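FACT complex subunit POB3 (Chaetomium thermophilum var. thermophilum, PDB 4KHB) probably helps to reorganise nucleosomes during transcription, replication and repair as a subunit of the FACT histone chaperone, represented here by its N-terminal part with PH-like domains. Local coordinates at residues I65-R68 with V72-L75. Numbering follows the deposited sequence.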
ATOM      1  N   ILE H  65      -1.894  -9.238 -10.419  1.00 11.19           N
ATOM      2  CA  ILE H  65      -2.711  -9.639 -11.558  1.00 15.72           C
ATOM      3  C   ILE H  65      -4.037  -8.894 -11.583  1.00 11.84           C
ATOM      4  O   ILE H  65      -4.792  -8.896 -10.605  1.00 12.84           O
ATOM      5  CB  ILE H  65      -2.964 -11.163 -11.581  1.00 17.90           C
ATOM      6  CG1 ILE H  65      -1.644 -11.918 -11.757  1.00 13.79           C
ATOM      7  CG2 ILE H  65      -3.896 -11.533 -12.723  1.00 11.25           C
ATOM      8  CD1 ILE H  65      -1.760 -13.425 -11.595  1.00 15.25           C
ATOM      9  N   LEU H  66      -4.299  -8.254 -12.718  1.00 12.59           N
ATOM     10  CA  LEU H  66      -5.521  -7.497 -12.930  1.00 12.88           C
ATOM     11  C   LEU H  66      -6.513  -8.357 -13.703  1.00 15.33           C
ATOM     12  O   LEU H  66      -6.237  -8.778 -14.830  1.00 14.93           O
ATOM     13  CB  LEU H  66      -5.198  -6.213 -13.699  1.00 18.83           C
ATOM     14  CG  LEU H  66      -4.006  -5.441 -13.127  1.00 21.92           C
ATOM     15  CD1 LEU H  66      -3.473  -4.406 -14.104  1.00 21.14           C
ATOM     16  CD2 LEU H  66      -4.388  -4.787 -11.812  1.00 21.64           C
ATOM     17  N   GLN H  67      -7.662  -8.622 -13.089  1.00 12.02           N
ATOM     18  CA  GLN H  67      -8.709  -9.435 -13.703  1.00 19.25           C
ATOM     19  C   GLN H  67      -9.445  -8.660 -14.798  1.00 19.82           C
ATOM     20  O   GLN H  67      -9.425  -7.426 -14.805  1.00 20.80           O
ATOM     21  CB  GLN H  67      -9.689  -9.930 -12.631  1.00 14.83           C
ATOM     22  CG  GLN H  67      -9.104 -10.967 -11.665  1.00 19.65           C
ATOM     23  CD  GLN H  67     -10.025 -11.267 -10.496  1.00 25.17           C
ATOM     24  OE1 GLN H  67     -11.171 -10.822 -10.463  1.00 37.11           O
ATOM     25  NE2 GLN H  67      -9.521 -12.016  -9.522  1.00 25.22           N
ATOM     26  N   ARG H  68     -10.078  -9.377 -15.727  1.00 21.09           N
ATOM     27  CA  ARG H  68     -10.909  -8.738 -16.746  1.00 17.75           C
ATOM     28  C   ARG H  68     -12.125  -8.142 -16.056  1.00 13.47           C
ATOM     29  O   ARG H  68     -12.572  -7.047 -16.392  1.00 16.48           O
ATOM     30  CB  ARG H  68     -11.369  -9.745 -17.800  1.00 17.03           C
ATOM     31  CG  ARG H  68     -10.264 -10.431 -18.589  1.00 20.59           C
ATOM     32  CD  ARG H  68     -10.586 -10.405 -20.073  1.00 24.84           C
ATOM     33  NE  ARG H  68      -9.534 -11.004 -20.890  1.00 39.25           N
ATOM     34  CZ  ARG H  68      -8.860 -10.355 -21.832  1.00 49.98           C
ATOM     35  NH1 ARG H  68      -9.125  -9.079 -22.079  1.00 51.53           N
ATOM     36  NH2 ARG H  68      -7.920 -10.980 -22.528  1.00 34.69           N
ATOM     37  N   VAL H  72      -7.990  -7.502  -8.039  1.00 16.97           N
ATOM     38  CA  VAL H  72      -6.538  -7.675  -8.054  1.00 21.45           C
ATOM     39  C   VAL H  72      -6.080  -8.918  -7.287  1.00 17.47           C
ATOM     40  O   VAL H  72      -6.579  -9.208  -6.197  1.00 17.27           O
ATOM     41  CB  VAL H  72      -5.790  -6.424  -7.517  1.00 22.05           C
ATOM     42  CG1 VAL H  72      -5.881  -5.280  -8.506  1.00 30.70           C
ATOM     43  CG2 VAL H  72      -6.343  -6.005  -6.166  1.00 19.79           C
ATOM     44  N   ILE H  73      -5.134  -9.650  -7.870  1.00 16.84           N
ATOM     45  CA  ILE H  73      -4.522 -10.793  -7.200  1.00 15.49           C
ATOM     46  C   ILE H  73      -3.057 -10.456  -6.947  1.00 12.31           C
ATOM     47  O   ILE H  73      -2.303 -10.185  -7.885  1.00  9.55           O
ATOM     48  CB  ILE H  73      -4.616 -12.072  -8.057  1.00 16.08           C
ATOM     49  CG1 ILE H  73      -6.080 -12.391  -8.367  1.00 22.98           C
ATOM     50  CG2 ILE H  73      -3.970 -13.250  -7.333  1.00 14.22           C
ATOM     51  CD1 ILE H  73      -6.923 -12.648  -7.128  1.00 18.79           C
ATOM     52  N   GLN H  74      -2.662 -10.459  -5.676  1.00 13.07           N
ATOM     53  CA  GLN H  74      -1.300 -10.102  -5.301  1.00 14.10           C
ATOM     54  C   GLN H  74      -0.448 -11.313  -4.932  1.00  9.94           C
ATOM     55  O   GLN H  74      -0.754 -12.040  -3.983  1.00 10.37           O
ATOM     56  CB  GLN H  74      -1.320  -9.087  -4.151  1.00 11.26           C
ATOM     57  CG  GLN H  74      -1.768  -7.690  -4.564  1.00 19.46           C
ATOM     58  CD  GLN H  74      -2.071  -6.795  -3.379  1.00 23.48           C
ATOM     59  OE1 GLN H  74      -3.233  -6.554  -3.047  1.00 19.96           O
ATOM     60  NE2 GLN H  74      -1.023  -6.308  -2.725  1.00 17.58           N
ATOM     61  N   LEU H  75       0.617 -11.521  -5.701  1.00 15.02           N
ATOM     62  CA  LEU H  75       1.580 -12.577  -5.429  1.00 12.84           C
ATOM     63  C   LEU H  75       2.971 -11.986  -5.199  1.00 16.00           C
ATOM     64  O   LEU H  75       3.631 -11.568  -6.159  1.00 15.00           O
ATOM     65  CB  LEU H  75       1.629 -13.549  -6.611  1.00 12.73           C
ATOM     66  CG  LEU H  75       0.325 -14.223  -7.041  1.00 15.95           C
ATOM     67  CD1 LEU H  75       0.440 -14.744  -8.463  1.00 13.99           C
ATOM     68  CD2 LEU H  75      -0.034 -15.352  -6.101  1.00 16.82           C
TER
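Ile65 and Ile73 face each other as an antiparallel hydrogen-bonded pair, their side chains rising from the same face of the sheet. Ile65 N bonds to Ile73 O at 2.7 Å, nearly straight at 175°. The return bond, Ile73 N to Ile65 O, measures 2.9 Å. Their branched CB atoms lie 4.0 Å apart, bulk close to the backbone that suits extended strands. In Ile65, CG1 stands anti to the carbonyl carbon (chi1 -63°) and the chain runs on extended, carrying CD1 to 4.0 Å from Leu75 CD1; the two side chains meet at a slant. At the turn end, Gln67, long enough to span the hairpin, reaches across with its extended chain and lays its amide NE2 3.6 Å from Ile73 CD1, a van der Waals contact made by a polar end. Leu66 and Val72, a non-hydrogen-bonded pair, occupy the other face side by side, pointing the same way; both are apolar, so Leu66 CD2 packs 3.7 Å from Val72 CG1, and beta-branched Val72 suits a buried strand position. On the isoleucine face, Ile65 touches Leu44 and Ile73 touches Phe42, packing the hairpin against strand 42-45. This is a beta hairpin, strands 61-66 and 72-78, within the N-terminal PH-like domain.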